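Ethanolamine utilization protein EutL (Clostridium perfringens E str. JGS1987, PDB 4TME) forms part of the shell of the ethanolamine-utilization microcompartment, binds ethanolamine, and probably controls passage through a shell pore that responds to this substrate. Local coordinates at residues M1-V10 with I106-E117; I121-T131 with E143-P153. All coordinates share one frame; numbering follows the deposited sequence. Where two conformers were deposited one is given.

Overall arrangement
Contacts 1 and 2 lie in one antiparallel sheet, whose order begins 5-6, 112-114, 122-128, 146-152 and continues with 185-191 and 171-176. Their centres are 14 Å apart, and contact 1 closes before contact 2 opens along the chain. Contact 1 adds the short, weakly bonded strand 5-6 at the edge of the sheet, as counted within this chain; contact 2 pairs two inner strands. The join between them is direct: V113 N lies 2.7 Å from Y123 O and A115 N 2.8 Å from I121 O, both probable hydrogen bonds. Each contact also contributes to an ethanolamine pocket, F112 to one and V151 to the other, so the two bound substrate molecules sit against the same sheet.

Contact 1. Residues M1-V10 with I106-E117. With ETA (ethanolamine), chain K.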
loop_
_atom_site.group_PDB
_atom_site.type_symbol
_atom_site.label_atom_id
_atom_site.label_comp_id
_atom_site.label_asym_id
_atom_site.label_seq_id
_atom_site.Cartn_x
_atom_site.Cartn_y
_atom_site.Cartn_z
ATOM N N MET C 1 6.985 22.150 16.583
ATOM C CA MET C 1 5.915 22.379 17.594
ATOM C C MET C 1 4.626 22.807 16.892
ATOM O O MET C 1 4.598 23.015 15.678
ATOM C CB MET C 1 6.362 23.426 18.617
ATOM C CG MET C 1 6.487 24.810 18.074
ATOM S SD MET C 1 7.100 25.964 19.336
ATOM C CE MET C 1 8.744 25.304 19.613
ATOM N N LYS C 2 3.554 22.919 17.656
ATOM C CA LYS C 2 2.241 23.183 17.076
ATOM C C LYS C 2 2.248 24.496 16.282
ATOM O O LYS C 2 2.836 25.489 16.723
ATOM C CB LYS C 2 1.196 23.210 18.188
ATOM C CG LYS C 2 -0.220 23.456 17.743
ATOM C CD LYS C 2 -1.160 23.215 18.907
ATOM C CE LYS C 2 -2.258 24.246 18.985
ATOM N NZ LYS C 2 -2.926 24.214 20.322
ATOM N N ASN C 3 1.623 24.444 15.103
ATOM C CA ASN C 3 1.478 25.542 14.133
ATOM C C ASN C 3 2.750 25.806 13.302
ATOM O O ASN C 3 2.743 26.679 12.425
ATOM C CB ASN C 3 0.998 26.833 14.832
ATOM C CG ASN C 3 -0.448 26.731 15.289
ATOM O OD1 ASN C 3 -1.307 26.211 14.563
ATOM N ND2 ASN C 3 -0.719 27.173 16.514
ATOM N N ASP C 4 3.812 25.026 13.525
ATOM C CA ASP C 4 4.983 25.101 12.647
ATOM C C ASP C 4 4.614 24.602 11.263
ATOM O O ASP C 4 3.879 23.619 11.113
ATOM C CB ASP C 4 6.158 24.262 13.169
ATOM C CG ASP C 4 6.913 24.918 14.314
ATOM O OD1 ASP C 4 6.720 26.125 14.609
ATOM O OD2 ASP C 4 7.745 24.197 14.908
ATOM N N LEU C 5 5.142 25.271 10.243
ATOM C CA LEU C 5 5.063 24.747 8.887
ATOM C C LEU C 5 6.076 23.623 8.723
ATOM O O LEU C 5 7.229 23.781 9.116
ATOM C CB LEU C 5 5.344 25.871 7.885
ATOM C CG LEU C 5 5.196 25.476 6.419
ATOM C CD1 LEU C 5 3.734 25.597 6.027
ATOM C CD2 LEU C 5 6.099 26.342 5.539
ATOM N N ILE C 6 5.670 22.488 8.156
ATOM C CA ILE C 6 6.620 21.438 7.808
ATOM C C ILE C 6 7.120 21.717 6.383
ATOM O O ILE C 6 6.352 21.660 5.427
ATOM C CB ILE C 6 5.996 20.044 7.906
ATOM C CG1 ILE C 6 5.570 19.779 9.348
ATOM C CG2 ILE C 6 6.977 18.963 7.484
ATOM C CD1 ILE C 6 4.120 19.918 9.553
ATOM N N ARG C 7 8.406 21.998 6.245
ATOM C CA ARG C 7 8.928 22.362 4.948
ATOM C C ARG C 7 8.950 21.171 3.990
ATOM O O ARG C 7 9.503 20.125 4.318
ATOM C CB ARG C 7 10.334 22.939 5.080
ATOM C CG ARG C 7 10.796 23.625 3.819
ATOM C CD ARG C 7 12.165 24.258 4.025
ATOM N NE ARG C 7 13.119 23.253 4.487
ATOM C CZ ARG C 7 13.866 22.498 3.688
ATOM N NH1 ARG C 7 13.794 22.634 2.366
ATOM N NH2 ARG C 7 14.693 21.601 4.213
ATOM N N PRO C 8 8.336 21.316 2.803
ATOM C CA PRO C 8 8.378 20.274 1.771
ATOM C C PRO C 8 9.658 20.400 0.953
ATOM O O PRO C 8 10.186 21.521 0.833
ATOM C CB PRO C 8 7.147 20.573 0.920
ATOM C CG PRO C 8 7.023 22.061 1.024
ATOM C CD PRO C 8 7.466 22.435 2.397
ATOM N N ASN C 9 10.150 19.281 0.424
ATOM C CA ASN C 9 11.421 19.244 -0.306
ATOM C C ASN C 9 11.300 18.495 -1.613
ATOM O O ASN C 9 10.794 17.377 -1.649
ATOM C CB ASN C 9 12.524 18.578 0.526
ATOM C CG ASN C 9 12.756 19.276 1.844
ATOM O OD1 ASN C 9 13.402 20.322 1.887
ATOM N ND2 ASN C 9 12.243 18.711 2.918
ATOM N N VAL C 10 11.794 19.107 -2.681
ATOM C CA VAL C 10 11.878 18.423 -3.956
ATOM C C VAL C 10 13.127 17.544 -3.917
ATOM O O VAL C 10 14.172 17.973 -3.408
ATOM C CB VAL C 10 11.933 19.431 -5.117
ATOM C CG1 VAL C 10 12.175 18.743 -6.452
ATOM C CG2 VAL C 10 10.591 20.203 -5.156
ATOM N N ILE C 106 6.541 24.826 -4.735
ATOM C CA ILE C 106 6.832 23.935 -3.622
ATOM C C ILE C 106 7.647 24.681 -2.583
ATOM O O ILE C 106 7.494 24.451 -1.385
ATOM C CB ILE C 106 7.566 22.681 -4.102
ATOM C CG1 ILE C 106 6.610 21.836 -4.959
ATOM C CG2 ILE C 106 8.089 21.852 -2.940
ATOM C CD1 ILE C 106 7.244 20.639 -5.609
ATOM N N ASP C 107 8.507 25.576 -3.039
ATOM C CA ASP C 107 9.336 26.338 -2.098
ATOM C C ASP C 107 8.744 27.703 -1.723
ATOM O O ASP C 107 9.458 28.565 -1.228
ATOM C CB ASP C 107 10.742 26.515 -2.670
ATOM C CG ASP C 107 11.803 26.711 -1.574
ATOM O OD1 ASP C 107 11.696 26.075 -0.490
ATOM O OD2 ASP C 107 12.739 27.508 -1.799
ATOM N N SER C 108 7.439 27.891 -1.909
ATOM C CA SER C 108 6.827 29.221 -1.746
ATOM C C SER C 108 6.370 29.550 -0.319
ATOM O O SER C 108 6.006 30.705 -0.037
ATOM C CB SER C 108 5.621 29.387 -2.680
ATOM O OG SER C 108 4.541 28.546 -2.317
ATOM N N GLY C 109 6.393 28.558 0.565
ATOM C CA GLY C 109 5.943 28.717 1.944
ATOM C C GLY C 109 4.734 27.860 2.282
ATOM O O GLY C 109 4.269 27.836 3.425
ATOM N N VAL C 110 4.183 27.178 1.287
ATOM C CA VAL C 110 3.076 26.275 1.549
ATOM C C VAL C 110 3.620 25.044 2.264
ATOM O O VAL C 110 4.829 24.818 2.305
ATOM C CB VAL C 110 2.331 25.874 0.260
ATOM C CG1 VAL C 110 1.606 27.093 -0.335
ATOM C CG2 VAL C 110 3.284 25.264 -0.753
ATOM N N GLY C 111 2.730 24.282 2.881
ATOM C CA GLY C 111 3.139 23.044 3.514
ATOM C C GLY C 111 2.121 22.550 4.503
ATOM O O GLY C 111 1.184 23.265 4.822
ATOM N N PHE C 112 2.313 21.323 4.961
ATOM C CA PHE C 112 1.531 20.802 6.068
ATOM C C PHE C 112 1.902 21.573 7.328
ATOM O O PHE C 112 2.986 22.133 7.445
ATOM C CB PHE C 112 1.771 19.307 6.251
ATOM C CG PHE C 112 0.974 18.445 5.321
ATOM C CD1 PHE C 112 1.163 18.520 3.936
ATOM C CD2 PHE C 112 0.031 17.559 5.816
ATOM C CE1 PHE C 112 0.414 17.738 3.070
ATOM C CE2 PHE C 112 -0.708 16.761 4.957
ATOM C CZ PHE C 112 -0.510 16.850 3.568
ATOM N N VAL C 113 0.962 21.633 8.255
ATOM C CA VAL C 113 1.137 22.327 9.510
ATOM C C VAL C 113 1.093 21.334 10.659
ATOM O O VAL C 113 0.284 20.414 10.659
ATOM C CB VAL C 113 0.041 23.382 9.706
ATOM C CG1 VAL C 113 0.160 24.038 11.084
ATOM C CG2 VAL C 113 0.136 24.428 8.602
ATOM N N SER C 114 1.986 21.512 11.619
ATOM C CA SER C 114 2.023 20.640 12.786
ATOM C C SER C 114 0.870 20.920 13.747
ATOM O O SER C 114 0.540 22.069 14.005
ATOM C CB SER C 114 3.346 20.808 13.541
ATOM O OG SER C 114 3.291 20.050 14.754
ATOM N N ALA C 115 0.301 19.850 14.310
ATOM C CA ALA C 115 -0.776 19.966 15.295
ATOM C C ALA C 115 -0.308 19.685 16.729
ATOM O O ALA C 115 -1.110 19.765 17.662
ATOM C CB ALA C 115 -1.923 19.006 14.918
ATOM N N ASN C 116 0.975 19.373 16.931
ATOM C CA ASN C 116 1.428 19.076 18.290
ATOM C C ASN C 116 2.932 19.264 18.498
ATOM O O ASN C 116 3.660 19.679 17.586
ATOM C CB ASN C 116 1.004 17.641 18.688
ATOM C CG ASN C 116 1.657 16.559 17.833
ATOM O OD1 ASN C 116 2.524 16.830 17.002
ATOM N ND2 ASN C 116 1.236 15.311 18.042
ATOM N N GLU C 117 3.393 18.962 19.708
ATOM C CA GLU C 117 4.721 19.417 20.128
ATOM C C GLU C 117 5.834 18.764 19.324
ATOM O O GLU C 117 6.831 19.426 19.011
ATOM C CB GLU C 117 4.930 19.157 21.624
ATOM C CG GLU C 117 6.294 19.616 22.161
ATOM C CD GLU C 117 6.566 21.103 21.927
ATOM O OE1 GLU C 117 5.616 21.914 22.029
ATOM O OE2 GLU C 117 7.730 21.463 21.639
HETATM C CA ETA K . 0.704 13.726 3.489
HETATM N N ETA K . 1.139 12.525 2.808
HETATM C C ETA K . 1.873 14.400 4.193
HETATM O O ETA K . 2.935 14.691 3.322
HETATM O O HOH W 1 3.587 22.473 20.636
HETATM O O HOH W 2 4.733 20.107 3.931
#
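Three backbone hydrogen bonds join M1-V10 to I106-E117: N3 N to S114 O (2.8 Å), S114 N to D4 O (2.9 Å) and I6 N to F112 O (2.8 Å). The last is nearly straight, 174° at the hydrogen. L5 and V113 form an antiparallel non-hydrogen-bonded pair between these bonds. At I6 and F112 the return bond is replaced by a water, which donates to I6 O and accepts from F112 N. A type II turn from M1 to D4 folds the N-terminus back, its amino group reaching D4 OD2 from above the carboxylate plane; a second water links K2 N to E117 OE1.

I6 CD1 lies over the opposite backbone, 3.4 Å from S114 N. L5 extends CG away from its backbone N (chi1 -176°), which brings CD2 to 3.2 Å from G109 O. P8 CG touches I106 O, and V10 CG2 presses tightly on I106 CD1 at 3.4 Å, the side chains crossing at about a right angle.

One face of the F112 ring carries ethanolamine, with CZ 3.4 Å from the ligand atom CA; E82, D44 and T182 hydrogen-bond the ligand. P8 and I106 rest on helix 44-57, while V113 continues the sheet to strand 122-128.

Contact 2. Residues I121-T131 with E143-P153; sequences ICYYAQCVSRT and EGEALAYLVAP
Residues Y124-V128 and L147-V151 form a regular antiparallel ladder between two inner strands of the six-stranded sheet; the axes of strands 122-128 and 146-152 approach to 4.6 Å, with directions at 175°. Y124-V151, Q126-Y149 and V128-L147 are hydrogen-bonded pairs, each closed by two backbone bonds; A125-L150 and C127-A148 alternate with them as non-hydrogen-bonded pairs. Y124 N to V151 O (2.8 Å) is nearly straight, whereas V128 N to L147 O bends to 149°.

The face bearing Y124 and Y149 holds a T-shaped aromatic pair: the edge of Y124 meets the face of Y149, with planes at 78° and Y124 CE2 3.8 Å from Y149 CG. Their hydroxyls are hydrogen-bonded outside the ladder, Y124 OH to T49 and Y149 OH to D45. Helix 44-57, within the first BMC-domain range, covers this face, and V151 lines an ethanolamine pocket that includes D45. Strand 146-152 carries the sheet of this BMC shell protein on to strand 185-191 by backbone bonds (A148 with L189, L150 with A187). On the other face L150 packs against helix 154-167, its CD2 4.0 Å from A125 CA.

Past the ladder, T131 fastens the segment ends, which helix 133-139 connects. E145 O accepts from T131 N and T131 OG1, at 3.0 and 2.8 Å, while G144 N bonds weakly to T131 O and OG1. T131 CG2 lies by the same carbonyl and also packs on L147 CD1, 3.6 Å away. At the opposite end P153 CD abuts C122 O at 3.3 Å, a buried carbonyl without a hydrogen-bond partner, and P153 packs on T77 of the third subunit.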
loop_
_atom_site.group_PDB
_atom_site.type_symbol
_atom_site.label_atom_id
_atom_site.label_comp_id
_atom_site.label_asym_id
_atom_site.label_seq_id
_atom_site.Cartn_x
_atom_site.Cartn_y
_atom_site.Cartn_z
ATOM N N ILE C 121 1.575 14.804 14.476
ATOM C CA ILE C 121 0.298 14.925 13.769
ATOM C C ILE C 121 0.403 16.184 12.945
ATOM O O ILE C 121 0.835 17.209 13.455
ATOM C CB ILE C 121 -0.918 15.032 14.736
ATOM C CG1 ILE C 121 -1.013 13.784 15.610
ATOM C CG2 ILE C 121 -2.212 15.213 13.956
ATOM C CD1 ILE C 121 -2.026 13.892 16.735
ATOM N N CYS C 122 0.010 16.116 11.678
ATOM C CA CYS C 122 0.062 17.273 10.803
ATOM C C CYS C 122 -1.082 17.239 9.800
ATOM O O CYS C 122 -1.671 16.171 9.541
ATOM C CB CYS C 122 1.395 17.326 10.059
ATOM S SG CYS C 122 1.630 15.925 8.938
ATOM N N TYR C 123 -1.374 18.394 9.211
ATOM C CA TYR C 123 -2.492 18.499 8.293
ATOM C C TYR C 123 -2.232 19.568 7.251
ATOM O O TYR C 123 -1.353 20.421 7.405
ATOM C CB TYR C 123 -3.781 18.843 9.051
ATOM C CG TYR C 123 -3.690 20.154 9.797
ATOM C CD1 TYR C 123 -3.217 20.207 11.104
ATOM C CD2 TYR C 123 -4.078 21.343 9.202
ATOM C CE1 TYR C 123 -3.124 21.414 11.785
ATOM C CE2 TYR C 123 -3.987 22.538 9.869
ATOM C CZ TYR C 123 -3.515 22.573 11.161
ATOM O OH TYR C 123 -3.437 23.780 11.817
ATOM N N TYR C 124 -3.014 19.489 6.188
ATOM C CA TYR C 124 -2.984 20.444 5.075
ATOM C C TYR C 124 -4.359 21.060 4.982
ATOM O O TYR C 124 -5.351 20.337 4.955
ATOM C CB TYR C 124 -2.642 19.709 3.793
ATOM C CG TYR C 124 -2.235 20.522 2.557
ATOM C CD1 TYR C 124 -1.178 21.416 2.603
ATOM C CD2 TYR C 124 -2.841 20.274 1.321
ATOM C CE1 TYR C 124 -0.787 22.094 1.469
ATOM C CE2 TYR C 124 -2.449 20.954 0.174
ATOM C CZ TYR C 124 -1.417 21.845 0.258
ATOM O OH TYR C 124 -0.998 22.514 -0.904
ATOM N N ALA C 125 -4.418 22.378 4.943
ATOM C CA ALA C 125 -5.687 23.084 4.826
ATOM C C ALA C 125 -5.443 24.271 3.909
ATOM O O ALA C 125 -5.259 25.405 4.364
ATOM C CB ALA C 125 -6.192 23.524 6.179
ATOM N N GLN C 126 -5.384 23.970 2.618
ATOM C CA GLN C 126 -4.896 24.911 1.619
ATOM C C GLN C 126 -6.069 25.428 0.816
ATOM O O GLN C 126 -6.843 24.656 0.250
ATOM C CB GLN C 126 -3.871 24.228 0.712
ATOM C CG GLN C 126 -3.321 25.092 -0.434
ATOM C CD GLN C 126 -2.378 26.194 0.023
ATOM O OE1 GLN C 126 -1.921 26.219 1.169
ATOM N NE2 GLN C 126 -2.090 27.124 -0.882
ATOM N N CYS C 127 -6.204 26.743 0.773
ATOM C CA CYS C 127 -7.208 27.348 -0.059
ATOM C C CYS C 127 -6.565 27.581 -1.422
ATOM O O CYS C 127 -5.635 28.375 -1.540
ATOM C CB CYS C 127 -7.711 28.647 0.554
ATOM S SG CYS C 127 -9.065 29.382 -0.379
ATOM N N VAL C 128 -7.026 26.848 -2.422
ATOM C CA VAL C 128 -6.577 27.028 -3.801
ATOM C C VAL C 128 -7.540 28.044 -4.386
ATOM O O VAL C 128 -8.676 27.716 -4.713
ATOM C CB VAL C 128 -6.585 25.716 -4.595
ATOM C CG1 VAL C 128 -6.154 25.948 -6.050
ATOM C CG2 VAL C 128 -5.702 24.672 -3.928
ATOM N N SER C 129 -7.114 29.293 -4.481
ATOM C CA SER C 129 -8.070 30.341 -4.795
ATOM C C SER C 129 -8.419 30.347 -6.285
ATOM O O SER C 129 -9.487 30.824 -6.660
ATOM C CB SER C 129 -7.537 31.700 -4.352
ATOM O OG SER C 129 -6.379 32.030 -5.074
ATOM N N ARG C 130 -7.542 29.773 -7.115
ATOM C CA ARG C 130 -7.773 29.718 -8.553
ATOM C C ARG C 130 -7.213 28.427 -9.160
ATOM O O ARG C 130 -6.015 28.340 -9.480
ATOM C CB ARG C 130 -7.143 30.950 -9.195
ATOM C CG ARG C 130 -7.484 31.159 -10.650
ATOM C CD ARG C 130 -6.857 32.458 -11.158
ATOM N NE ARG C 130 -7.356 32.808 -12.481
ATOM C CZ ARG C 130 -7.008 33.901 -13.151
ATOM N NH1 ARG C 130 -6.137 34.762 -12.634
ATOM N NH2 ARG C 130 -7.525 34.129 -14.348
ATOM N N THR C 131 -8.063 27.417 -9.329
ATOM C CA THR C 131 -7.580 26.116 -9.806
ATOM C C THR C 131 -7.065 26.205 -11.253
ATOM O O THR C 131 -7.573 26.984 -12.053
ATOM C CB THR C 131 -8.658 25.022 -9.775
ATOM O OG1 THR C 131 -9.845 25.481 -10.428
ATOM C CG2 THR C 131 -8.984 24.594 -8.331
ATOM N N GLU C 143 -12.392 25.348 -14.446
ATOM C CA GLU C 143 -11.071 25.898 -14.268
ATOM C C GLU C 143 -11.156 27.314 -13.707
ATOM O O GLU C 143 -11.940 28.147 -14.176
ATOM C CB GLU C 143 -10.341 25.889 -15.612
ATOM C CG GLU C 143 -8.910 25.547 -15.554
ATOM C CD GLU C 143 -8.365 25.343 -16.941
ATOM O OE1 GLU C 143 -8.370 24.182 -17.416
ATOM O OE2 GLU C 143 -7.989 26.355 -17.557
ATOM N N GLY C 144 -10.351 27.585 -12.693
ATOM C CA GLY C 144 -10.307 28.893 -12.084
ATOM C C GLY C 144 -11.196 28.998 -10.853
ATOM O O GLY C 144 -11.134 29.980 -10.135
ATOM N N GLU C 145 -12.043 28.004 -10.627
ATOM C CA GLU C 145 -12.849 27.964 -9.409
ATOM C C GLU C 145 -11.966 27.655 -8.205
ATOM O O GLU C 145 -10.883 27.109 -8.368
ATOM C CB GLU C 145 -13.960 26.920 -9.538
ATOM C CG GLU C 145 -15.094 27.365 -10.438
ATOM C CD GLU C 145 -15.835 28.531 -9.856
ATOM O OE1 GLU C 145 -16.488 28.350 -8.801
ATOM O OE2 GLU C 145 -15.747 29.631 -10.439
ATOM N N ALA C 146 -12.443 28.000 -7.005
ATOM C CA ALA C 146 -11.663 27.791 -5.784
ATOM C C ALA C 146 -11.895 26.405 -5.187
ATOM O O ALA C 146 -12.968 25.811 -5.365
ATOM C CB ALA C 146 -12.006 28.852 -4.755
ATOM N N LEU C 147 -10.899 25.918 -4.459
ATOM C CA LEU C 147 -11.032 24.688 -3.668
ATOM C C LEU C 147 -10.488 24.862 -2.270
ATOM O O LEU C 147 -9.552 25.626 -2.056
ATOM C CB LEU C 147 -10.265 23.502 -4.300
ATOM C CG LEU C 147 -10.764 22.873 -5.585
ATOM C CD1 LEU C 147 -9.747 21.880 -6.050
ATOM C CD2 LEU C 147 -12.134 22.217 -5.364
ATOM N N ALA C 148 -11.062 24.110 -1.321
ATOM C CA ALA C 148 -10.387 23.787 -0.084
ATOM C C ALA C 148 -9.758 22.398 -0.240
ATOM O O ALA C 148 -10.454 21.438 -0.515
ATOM C CB ALA C 148 -11.358 23.803 1.087
ATOM N N TYR C 149 -8.445 22.324 -0.104
ATOM C CA TYR C 149 -7.685 21.073 -0.225
ATOM C C TYR C 149 -7.318 20.648 1.189
ATOM O O TYR C 149 -6.463 21.264 1.823
ATOM C CB TYR C 149 -6.464 21.325 -1.119
ATOM C CG TYR C 149 -5.713 20.096 -1.616
ATOM C CD1 TYR C 149 -5.726 18.885 -0.935
ATOM C CD2 TYR C 149 -4.970 20.176 -2.790
ATOM C CE1 TYR C 149 -5.007 17.773 -1.419
ATOM C CE2 TYR C 149 -4.266 19.111 -3.268
ATOM C CZ TYR C 149 -4.266 17.918 -2.583
ATOM O OH TYR C 149 -3.551 16.863 -3.079
ATOM N N LEU C 150 -8.047 19.647 1.702
ATOM C CA LEU C 150 -8.023 19.286 3.126
ATOM C C LEU C 150 -7.446 17.881 3.293
ATOM O O LEU C 150 -7.987 16.929 2.720
ATOM C CB LEU C 150 -9.438 19.338 3.700
ATOM C CG LEU C 150 -10.190 20.651 3.444
ATOM C CD1 LEU C 150 -11.596 20.616 4.048
ATOM C CD2 LEU C 150 -9.419 21.845 3.983
ATOM N N VAL C 151 -6.350 17.759 4.044
ATOM C CA VAL C 151 -5.710 16.463 4.264
ATOM C C VAL C 151 -5.277 16.320 5.719
ATOM O O VAL C 151 -4.715 17.234 6.288
ATOM C CB VAL C 151 -4.476 16.276 3.352
ATOM C CG1 VAL C 151 -3.876 14.876 3.536
ATOM C CG2 VAL C 151 -4.852 16.489 1.896
ATOM N N ALA C 152 -5.560 15.166 6.315
ATOM C CA ALA C 152 -5.076 14.861 7.656
ATOM C C ALA C 152 -5.024 13.349 7.837
ATOM O O ALA C 152 -5.445 12.603 6.962
ATOM C CB ALA C 152 -5.984 15.504 8.717
ATOM N N PRO C 153 -4.480 12.886 8.972
ATOM C CA PRO C 153 -4.493 11.429 9.164
ATOM C C PRO C 153 -5.943 10.925 9.277
ATOM O O PRO C 153 -6.848 11.727 9.457
ATOM C CB PRO C 153 -3.695 11.241 10.458
ATOM C CG PRO C 153 -2.805 12.479 10.519
ATOM C CD PRO C 153 -3.700 13.578 10.012
#